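Local coordinates for protein probable peptidyl-prolyl cis-trans isomerase (Mimivirus, PDB 2OSE) that probably catalyses cis-trans isomerisation of peptidyl-prolyl bonds, as a homotrimeric, virally encoded member of the cyclophilin family, at residues Asn46-Arg57 and Ala103-Pro111; Arg74-His82 and Asn88-Tyr96. All blocks are in the same frame, centred on the assembly; numbering follows the deposited sequence.

Contact 1: residues Asn46-Arg57 and Ala103-Pro111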
loop_
_atom_site.group_PDB
_atom_site.type_symbol
_atom_site.label_atom_id
_atom_site.label_comp_id
_atom_site.label_asym_id
_atom_site.label_seq_id
_atom_site.Cartn_x
_atom_site.Cartn_y
_atom_site.Cartn_z
ATOM N N ASN A 46 -1.543 25.893 -13.943
ATOM C CA ASN A 46 -0.749 25.219 -12.930
ATOM C C ASN A 46 0.017 24.046 -13.551
ATOM O O ASN A 46 1.192 23.891 -13.305
ATOM C CB ASN A 46 -1.650 24.718 -11.788
ATOM C CG ASN A 46 -0.864 24.068 -10.653
ATOM O OD1 ASN A 46 0.101 24.647 -10.127
ATOM N ND2 ASN A 46 -1.291 22.856 -10.252
ATOM N N PHE A 47 -0.656 23.244 -14.372
ATOM C CA PHE A 47 0.016 22.131 -15.054
ATOM C C PHE A 47 1.187 22.628 -15.898
ATOM O O PHE A 47 2.314 22.155 -15.740
ATOM C CB PHE A 47 -0.959 21.322 -15.914
ATOM C CG PHE A 47 -0.352 20.047 -16.468
ATOM C CD1 PHE A 47 -0.434 18.850 -15.747
ATOM C CD2 PHE A 47 0.309 20.043 -17.709
ATOM C CE1 PHE A 47 0.143 17.668 -16.233
ATOM C CE2 PHE A 47 0.893 18.859 -18.212
ATOM C CZ PHE A 47 0.797 17.672 -17.482
ATOM N N VAL A 48 0.927 23.589 -16.789
ATOM C CA VAL A 48 2.001 24.131 -17.631
ATOM C C VAL A 48 3.165 24.755 -16.840
ATOM O O VAL A 48 4.332 24.534 -17.178
ATOM C CB VAL A 48 1.459 25.126 -18.726
ATOM C CG1 VAL A 48 2.588 25.684 -19.553
ATOM C CG2 VAL A 48 0.476 24.460 -19.646
ATOM N N GLN A 49 2.881 25.527 -15.779
ATOM C CA GLN A 49 4.003 26.148 -15.058
ATOM C C GLN A 49 4.810 25.157 -14.260
ATOM O O GLN A 49 5.987 25.378 -13.999
ATOM C CB GLN A 49 3.548 27.310 -14.165
ATOM C CG GLN A 49 2.822 28.406 -14.909
ATOM C CD GLN A 49 3.584 28.934 -16.121
ATOM O OE1 GLN A 49 4.818 28.991 -16.134
ATOM N NE2 GLN A 49 2.840 29.344 -17.140
ATOM N N LEU A 50 4.182 24.054 -13.861
ATOM C CA LEU A 50 4.922 22.996 -13.156
ATOM C C LEU A 50 5.793 22.216 -14.124
ATOM O O LEU A 50 6.808 21.641 -13.761
ATOM C CB LEU A 50 3.953 22.054 -12.466
ATOM C CG LEU A 50 3.368 22.623 -11.159
ATOM C CD1 LEU A 50 2.428 21.595 -10.579
ATOM C CD2 LEU A 50 4.491 22.915 -10.180
ATOM N N THR A 51 5.353 22.183 -15.368
ATOM C CA THR A 51 6.108 21.567 -16.416
ATOM C C THR A 51 7.348 22.411 -16.713
ATOM O O THR A 51 8.443 21.884 -16.872
ATOM C CB THR A 51 5.164 21.435 -17.599
ATOM O OG1 THR A 51 4.567 20.138 -17.558
ATOM C CG2 THR A 51 5.844 21.699 -18.856
ATOM N N ASN A 52 7.185 23.731 -16.720
ATOM C CA ASN A 52 8.336 24.635 -16.827
ATOM C C ASN A 52 9.326 24.630 -15.666
ATOM O O ASN A 52 10.522 24.859 -15.887
ATOM C CB ASN A 52 7.907 26.059 -17.161
ATOM C CG ASN A 52 8.323 26.439 -18.560
ATOM O OD1 ASN A 52 7.907 25.806 -19.531
ATOM N ND2 ASN A 52 9.210 27.424 -18.673
ATOM N N GLY A 53 8.836 24.361 -14.454
ATOM C CA GLY A 53 9.704 24.134 -13.294
ATOM C C GLY A 53 10.502 25.310 -12.734
ATOM O O GLY A 53 11.486 25.089 -12.016
ATOM N N LYS A 54 10.075 26.542 -13.042
ATOM C CA LYS A 54 10.817 27.782 -12.681
ATOM C C LYS A 54 10.268 28.449 -11.417
ATOM O O LYS A 54 10.949 29.248 -10.756
ATOM C CB LYS A 54 10.807 28.800 -13.844
ATOM C CG LYS A 54 11.120 28.209 -15.235
ATOM C CD LYS A 54 12.606 28.145 -15.552
ATOM C CE LYS A 54 12.957 29.173 -16.615
ATOM N NZ LYS A 54 14.031 28.688 -17.548
ATOM N N THR A 55 9.020 28.123 -11.108
ATOM C CA THR A 55 8.355 28.523 -9.882
ATOM C C THR A 55 9.097 27.934 -8.659
ATOM O O THR A 55 9.685 26.857 -8.751
ATOM C CB THR A 55 6.862 28.141 -10.005
ATOM O OG1 THR A 55 6.144 29.246 -10.566
ATOM C CG2 THR A 55 6.250 27.750 -8.713
ATOM N N TYR A 56 9.084 28.659 -7.534
ATOM C CA TYR A 56 10.027 28.412 -6.425
ATOM C C TYR A 56 9.359 28.313 -5.039
ATOM O O TYR A 56 8.315 28.927 -4.792
ATOM C CB TYR A 56 11.137 29.498 -6.436
ATOM C CG TYR A 56 10.797 30.765 -5.653
ATOM C CD1 TYR A 56 11.652 31.254 -4.654
ATOM C CD2 TYR A 56 9.595 31.459 -5.886
ATOM C CE1 TYR A 56 11.316 32.412 -3.919
ATOM C CE2 TYR A 56 9.252 32.605 -5.160
ATOM C CZ TYR A 56 10.110 33.072 -4.183
ATOM O OH TYR A 56 9.747 34.199 -3.482
ATOM N N ARG A 57 9.966 27.522 -4.153
ATOM C CA ARG A 57 9.630 27.500 -2.713
ATOM C C ARG A 57 10.893 27.650 -1.844
ATOM O O ARG A 57 11.950 27.064 -2.133
ATOM C CB ARG A 57 8.876 26.222 -2.318
ATOM C CG ARG A 57 7.365 26.355 -2.314
ATOM C CD ARG A 57 6.717 25.082 -1.803
ATOM N NE ARG A 57 6.270 25.170 -0.411
ATOM C CZ ARG A 57 5.867 24.135 0.334
ATOM N NH1 ARG A 57 5.857 22.898 -0.154
ATOM N NH2 ARG A 57 5.485 24.334 1.592
ATOM N N ALA A 103 1.379 16.879 -3.025
ATOM C CA ALA A 103 1.091 17.719 -4.177
ATOM C C ALA A 103 1.058 19.198 -3.786
ATOM O O ALA A 103 0.982 19.546 -2.589
ATOM C CB ALA A 103 -0.234 17.302 -4.813
ATOM N N GLY A 104 1.082 20.064 -4.802
ATOM C CA GLY A 104 1.052 21.502 -4.572
ATOM C C GLY A 104 0.525 22.254 -5.766
ATOM O O GLY A 104 -0.057 21.659 -6.676
ATOM N N THR A 105 0.705 23.571 -5.737
ATOM C CA THR A 105 0.278 24.462 -6.794
ATOM C C THR A 105 1.253 25.637 -6.886
ATOM O O THR A 105 1.976 25.929 -5.923
ATOM C CB THR A 105 -1.188 24.975 -6.629
ATOM O OG1 THR A 105 -1.246 26.076 -5.703
ATOM C CG2 THR A 105 -2.160 23.858 -6.199
ATOM N N VAL A 106 1.273 26.297 -8.042
ATOM C CA VAL A 106 2.147 27.463 -8.278
ATOM C C VAL A 106 1.555 28.750 -7.657
ATOM O O VAL A 106 2.194 29.804 -7.648
ATOM C CB VAL A 106 2.432 27.694 -9.799
ATOM C CG1 VAL A 106 3.172 26.498 -10.411
ATOM C CG2 VAL A 106 1.123 27.995 -10.591
ATOM N N TYR A 107 0.331 28.652 -7.149
ATOM C CA TYR A 107 -0.352 29.807 -6.578
ATOM C C TYR A 107 -0.116 29.936 -5.066
ATOM O O TYR A 107 -1.072 29.955 -4.294
ATOM C CB TYR A 107 -1.843 29.684 -6.873
ATOM C CG TYR A 107 -2.145 29.377 -8.330
ATOM C CD1 TYR A 107 -1.869 30.316 -9.333
ATOM C CD2 TYR A 107 -2.717 28.155 -8.705
ATOM C CE1 TYR A 107 -2.160 30.045 -10.678
ATOM C CE2 TYR A 107 -3.030 27.879 -10.050
ATOM C CZ TYR A 107 -2.734 28.830 -11.026
ATOM O OH TYR A 107 -3.001 28.563 -12.343
ATOM N N CYS A 108 1.152 30.026 -4.652
ATOM C CA CYS A 108 1.539 29.912 -3.225
ATOM C C CYS A 108 0.935 28.665 -2.558
ATOM O O CYS A 108 0.560 28.684 -1.364
ATOM C CB CYS A 108 1.152 31.169 -2.436
ATOM S SG CYS A 108 1.762 32.688 -3.178
ATOM N N ASP A 109 0.829 27.587 -3.342
ATOM C CA ASP A 109 0.256 26.322 -2.890
ATOM C C ASP A 109 -1.193 26.419 -2.447
ATOM O O ASP A 109 -1.697 25.535 -1.738
ATOM C CB ASP A 109 1.128 25.687 -1.806
ATOM C CG ASP A 109 2.425 25.154 -2.359
ATOM O OD1 ASP A 109 2.386 24.137 -3.103
ATOM O OD2 ASP A 109 3.477 25.770 -2.077
ATOM N N GLU A 110 -1.866 27.483 -2.882
ATOM C CA GLU A 110 -3.308 27.595 -2.703
ATOM C C GLU A 110 -4.011 26.514 -3.518
ATOM O O GLU A 110 -3.607 26.231 -4.658
ATOM C CB GLU A 110 -3.833 28.954 -3.177
ATOM C CG GLU A 110 -3.439 30.165 -2.353
ATOM C CD GLU A 110 -4.042 31.450 -2.934
ATOM O OE1 GLU A 110 -3.260 32.278 -3.447
ATOM O OE2 GLU A 110 -5.295 31.622 -2.907
ATOM N N PRO A 111 -5.074 25.919 -2.943
ATOM C CA PRO A 111 -5.972 25.049 -3.684
ATOM C C PRO A 111 -6.500 25.748 -4.931
ATOM O O PRO A 111 -6.704 26.977 -4.915
ATOM C CB PRO A 111 -7.144 24.839 -2.717
ATOM C CG PRO A 111 -6.607 25.089 -1.357
ATOM C CD PRO A 111 -5.445 26.042 -1.516
#
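Asn46 turns its CG opposite its own backbone N (chi1 -177°), which carries OD1 off the helix flank toward the loop, while Val106 sets CG1 opposite its carbonyl carbon (chi1 -62°) and sends that methyl back toward the helix. The two then interlock. Val106 N donates to Asn46 OD1 at 2.9 Å from a position tilted out of the amide's carbonyl plane; an asparagine suits the site, its amide oxygen reaching the loop N-H from a buried helix position. Val106 CG1 meets Thr55 CG2 at 3.7 Å, Leu50 CD2 at 3.8 Å and Gln49 CB at 3.9 Å, so one compact branched residue is gripped by both the helix and the loop that follows it. Tyr107 brings CE2 to 3.9 Å from Asn46 CB, and its hydroxyl is hydrogen-bonded to Ala42 O. Farther out, Asp109 OD2 forms a salt bridge over one face of the Arg57 guanidinium, 3.3 Å from NE, with no N-H aimed at it. OD2 also forms a salt bridge with Arg74, and OD1 accepts from Thr105 N. The chemistry is thus divided: a directed bond and apolar packing fix the buried end, whereas across the outer end charge alone joins Arg57 to a probably ionised Asp109.

Contact 2: residues Arg74-His82 and Asn88-Tyr96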
loop_
_atom_site.group_PDB
_atom_site.type_symbol
_atom_site.label_atom_id
_atom_site.label_comp_id
_atom_site.label_asym_id
_atom_site.label_seq_id
_atom_site.Cartn_x
_atom_site.Cartn_y
_atom_site.Cartn_z
ATOM N N ARG A 74 9.472 24.223 -7.946
ATOM C CA ARG A 74 8.291 23.383 -8.172
ATOM C C ARG A 74 8.314 22.816 -9.605
ATOM O O ARG A 74 8.114 23.566 -10.560
ATOM C CB ARG A 74 7.009 24.200 -7.995
ATOM C CG ARG A 74 6.703 24.737 -6.594
ATOM C CD ARG A 74 5.260 25.236 -6.542
ATOM N NE ARG A 74 4.932 25.972 -5.315
ATOM C CZ ARG A 74 4.934 27.302 -5.201
ATOM N NH1 ARG A 74 5.255 28.068 -6.242
ATOM N NH2 ARG A 74 4.630 27.882 -4.032
ATOM N N THR A 75 8.589 21.513 -9.735
ATOM C CA THR A 75 8.597 20.822 -11.035
ATOM C C THR A 75 7.961 19.427 -10.964
ATOM O O THR A 75 7.900 18.810 -9.902
ATOM C CB THR A 75 10.029 20.745 -11.640
ATOM O OG1 THR A 75 9.993 20.037 -12.876
ATOM C CG2 THR A 75 10.995 20.030 -10.707
ATOM N N TYR A 76 7.474 18.943 -12.107
ATOM C CA TYR A 76 6.999 17.582 -12.219
ATOM C C TYR A 76 8.186 16.643 -12.366
ATOM O O TYR A 76 8.046 15.467 -12.166
ATOM C CB TYR A 76 6.071 17.446 -13.440
ATOM C CG TYR A 76 4.640 17.831 -13.193
ATOM C CD1 TYR A 76 3.934 17.307 -12.090
ATOM C CD2 TYR A 76 3.965 18.687 -14.064
ATOM C CE1 TYR A 76 2.604 17.642 -11.870
ATOM C CE2 TYR A 76 2.645 19.034 -13.850
ATOM C CZ TYR A 76 1.959 18.498 -12.744
ATOM O OH TYR A 76 0.627 18.801 -12.522
ATOM N N GLU A 77 9.356 17.175 -12.723
ATOM C CA GLU A 77 10.564 16.386 -12.928
ATOM C C GLU A 77 10.898 15.647 -11.629
ATOM O O GLU A 77 11.026 16.259 -10.578
ATOM C CB GLU A 77 11.739 17.239 -13.420
ATOM C CG GLU A 77 13.053 16.400 -13.562
ATOM C CD GLU A 77 14.218 17.119 -14.248
ATOM O OE1 GLU A 77 14.152 18.335 -14.523
ATOM O OE2 GLU A 77 15.218 16.427 -14.543
ATOM N N GLY A 78 10.947 14.318 -11.710
ATOM C CA GLY A 78 11.272 13.485 -10.564
ATOM C C GLY A 78 10.064 12.858 -9.906
ATOM O O GLY A 78 10.199 11.885 -9.164
ATOM N N CYS A 79 8.875 13.404 -10.171
ATOM C CA CYS A 79 7.626 12.814 -9.665
ATOM C C CYS A 79 7.446 11.371 -10.089
ATOM O O CYS A 79 7.701 11.014 -11.257
ATOM C CB CYS A 79 6.420 13.598 -10.159
ATOM S SG CYS A 79 6.239 15.150 -9.359
ATOM N N LYS A 80 6.988 10.547 -9.150
ATOM C CA LYS A 80 6.662 9.150 -9.436
ATOM C C LYS A 80 5.219 9.034 -9.908
ATOM O O LYS A 80 4.370 9.862 -9.561
ATOM C CB LYS A 80 6.859 8.267 -8.195
ATOM C CG LYS A 80 8.265 8.375 -7.566
ATOM C CD LYS A 80 8.454 7.361 -6.424
ATOM C CE LYS A 80 9.880 7.479 -5.825
ATOM N NZ LYS A 80 9.945 6.678 -4.542
ATOM N N PHE A 81 4.944 8.008 -10.709
ATOM C CA PHE A 81 3.574 7.659 -11.025
ATOM C C PHE A 81 3.110 6.787 -9.879
ATOM O O PHE A 81 3.569 5.651 -9.744
ATOM C CB PHE A 81 3.466 6.992 -12.405
ATOM C CG PHE A 81 3.637 7.976 -13.532
ATOM C CD1 PHE A 81 2.535 8.709 -14.007
ATOM C CD2 PHE A 81 4.889 8.242 -14.046
ATOM C CE1 PHE A 81 2.699 9.677 -15.016
ATOM C CE2 PHE A 81 5.067 9.191 -15.066
ATOM C CZ PHE A 81 3.964 9.904 -15.550
ATOM N N HIS A 82 2.230 7.344 -9.049
ATOM C CA HIS A 82 1.927 6.777 -7.712
ATOM C C HIS A 82 0.712 5.860 -7.651
ATOM O O HIS A 82 0.577 5.052 -6.711
ATOM C CB HIS A 82 1.874 7.876 -6.628
ATOM C CG HIS A 82 0.827 8.938 -6.841
ATOM N ND1 HIS A 82 -0.526 8.682 -6.790
ATOM C CD2 HIS A 82 0.942 10.277 -7.019
ATOM C CE1 HIS A 82 -1.199 9.805 -6.946
ATOM N NE2 HIS A 82 -0.332 10.789 -7.092
ATOM N N ASN A 88 -6.300 1.073 -17.763
ATOM C CA ASN A 88 -7.072 2.209 -17.276
ATOM C C ASN A 88 -6.309 3.514 -17.292
ATOM O O ASN A 88 -6.535 4.339 -18.190
ATOM C CB ASN A 88 -7.696 1.951 -15.892
ATOM C CG ASN A 88 -8.800 0.960 -15.953
ATOM O OD1 ASN A 88 -10.000 1.317 -16.013
ATOM N ND2 ASN A 88 -8.425 -0.323 -15.975
ATOM N N TYR A 89 -5.398 3.698 -16.337
ATOM C CA TYR A 89 -4.742 5.016 -16.140
ATOM C C TYR A 89 -3.438 4.952 -15.397
ATOM O O TYR A 89 -3.117 3.935 -14.752
ATOM C CB TYR A 89 -5.672 6.016 -15.407
ATOM C CG TYR A 89 -6.298 5.469 -14.113
ATOM C CD1 TYR A 89 -5.529 5.317 -12.956
ATOM C CD2 TYR A 89 -7.659 5.139 -14.058
ATOM C CE1 TYR A 89 -6.105 4.810 -11.756
ATOM C CE2 TYR A 89 -8.245 4.619 -12.856
ATOM C CZ TYR A 89 -7.447 4.459 -11.738
ATOM O OH TYR A 89 -7.994 3.953 -10.578
ATOM N N ILE A 90 -2.692 6.054 -15.461
ATOM C CA ILE A 90 -1.562 6.274 -14.565
ATOM C C ILE A 90 -1.782 7.662 -13.935
ATOM O O ILE A 90 -2.426 8.508 -14.550
ATOM C CB ILE A 90 -0.209 6.228 -15.307
ATOM C CG1 ILE A 90 -0.169 7.257 -16.449
ATOM C CG2 ILE A 90 0.102 4.795 -15.816
ATOM C CD1 ILE A 90 1.169 7.279 -17.156
ATOM N N VAL A 91 -1.229 7.891 -12.750
ATOM C CA VAL A 91 -1.472 9.137 -11.989
ATOM C C VAL A 91 -0.170 9.606 -11.387
ATOM O O VAL A 91 0.631 8.793 -10.925
ATOM C CB VAL A 91 -2.576 8.946 -10.893
ATOM C CG1 VAL A 91 -2.785 10.226 -10.112
ATOM C CG2 VAL A 91 -3.872 8.543 -11.539
ATOM N N SER A 92 0.081 10.916 -11.431
ATOM C CA SER A 92 1.280 11.485 -10.845
ATOM C C SER A 92 0.992 12.879 -10.274
ATOM O O SER A 92 -0.150 13.295 -10.260
ATOM C CB SER A 92 2.417 11.534 -11.882
ATOM O OG SER A 92 3.660 11.806 -11.254
ATOM N N GLY A 93 2.018 13.570 -9.774
ATOM C CA GLY A 93 1.854 14.964 -9.361
ATOM C C GLY A 93 2.275 15.364 -7.959
ATOM O O GLY A 93 2.069 16.516 -7.571
ATOM N N ASP A 94 2.849 14.423 -7.201
ATOM C CA ASP A 94 3.405 14.714 -5.865
ATOM C C ASP A 94 4.733 15.431 -5.984
ATOM O O ASP A 94 5.806 14.819 -5.807
ATOM C CB ASP A 94 3.617 13.424 -5.080
ATOM C CG ASP A 94 2.418 13.032 -4.264
ATOM O OD1 ASP A 94 1.317 13.616 -4.445
ATOM O OD2 ASP A 94 2.598 12.136 -3.416
ATOM N N ILE A 95 4.649 16.729 -6.257
ATOM C CA ILE A 95 5.812 17.545 -6.580
ATOM C C ILE A 95 6.768 17.783 -5.391
ATOM O O ILE A 95 7.911 18.216 -5.584
ATOM C CB ILE A 95 5.369 18.900 -7.248
ATOM C CG1 ILE A 95 4.398 19.655 -6.341
ATOM C CG2 ILE A 95 4.758 18.642 -8.644
ATOM C CD1 ILE A 95 4.259 21.148 -6.672
ATOM N N TYR A 96 6.314 17.490 -4.172
ATOM C CA TYR A 96 7.191 17.622 -2.994
ATOM C C TYR A 96 7.635 16.282 -2.414
ATOM O O TYR A 96 6.791 15.438 -2.101
ATOM C CB TYR A 96 6.517 18.454 -1.910
ATOM C CG TYR A 96 5.983 19.778 -2.386
ATOM C CD1 TYR A 96 6.827 20.725 -2.961
ATOM C CD2 TYR A 96 4.630 20.087 -2.263
ATOM C CE1 TYR A 96 6.331 21.954 -3.405
ATOM C CE2 TYR A 96 4.136 21.313 -2.699
ATOM C CZ TYR A 96 5.002 22.235 -3.263
ATOM O OH TYR A 96 4.526 23.456 -3.693
#
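Ser92 and Lys80 share the shortest polar link: OG donates to the Lys80 carbonyl O at 2.7 Å, from well above the carbonyl plane. Ser92 OG stands opposite its backbone N (chi1 -167°), which carries it across to the 74-82 segment; a short hydroxyl side chain suits this buried place, since its CB lies on Phe81. Next to it His82 N donates to Val91 O at 2.9 Å, nearly in line with that carbonyl, and the same oxygen lies over one face of the His82 ring. At the far end an extended Arg74 side chain delivers NE to Tyr96 OH, 3.0 Å away and in the guanidinium plane; that hydroxyl also meets Asp109, while Arg74 NH1 bonds to Asn2.

Packing fills in between. Ser92 CB makes a CH-pi contact over the Phe81 face, 4.0 Å from the ring centroid, and Ile90 CD1 touches Phe81 CE1 at 3.6 Å. Tyr76 CE1 brings the ring edge to 3.7 Å from Gly93 CA. Glycine fits there: at its positive phi (127°) a CB would jam against the preceding carbonyl O and crowd Tyr76. Ile95 CG2 touches Tyr76 and Cys79. Asp94 OD2 bonds to Ser101 OG and forms a salt bridge with Lys194 of the second subunit. Helix 41-52 backs Tyr76 and Ile95 through Leu50, strand 198-205 meets Phe81 and Ser92 through Ile200, and strand 147-150 pairs with 89-92.

Overall arrangement
Contact 2 is nested along the chain inside the loop that contact 1 closes, and their centres are about 13 Å apart. Helix 41-52, which supplies one side of contact 1, also covers part of contact 2, while strand 89-92 joins contact 2 to the antiparallel sheet of the cyclophilin fold. The two are directly connected: the backbones of Thr55 and Arg74 are hydrogen-bonded, and Arg57 makes a cation-pi contact with Tyr96. The centre of contact 1 lies about 13 Å from that of the chain, the centre of contact 2 about 8 Å. Contact 1 holds helix 41-52 to the 103-111 loop; contact 2 ties the loop after that helix to strand 89-92 and borders a second subunit of the homotrimer.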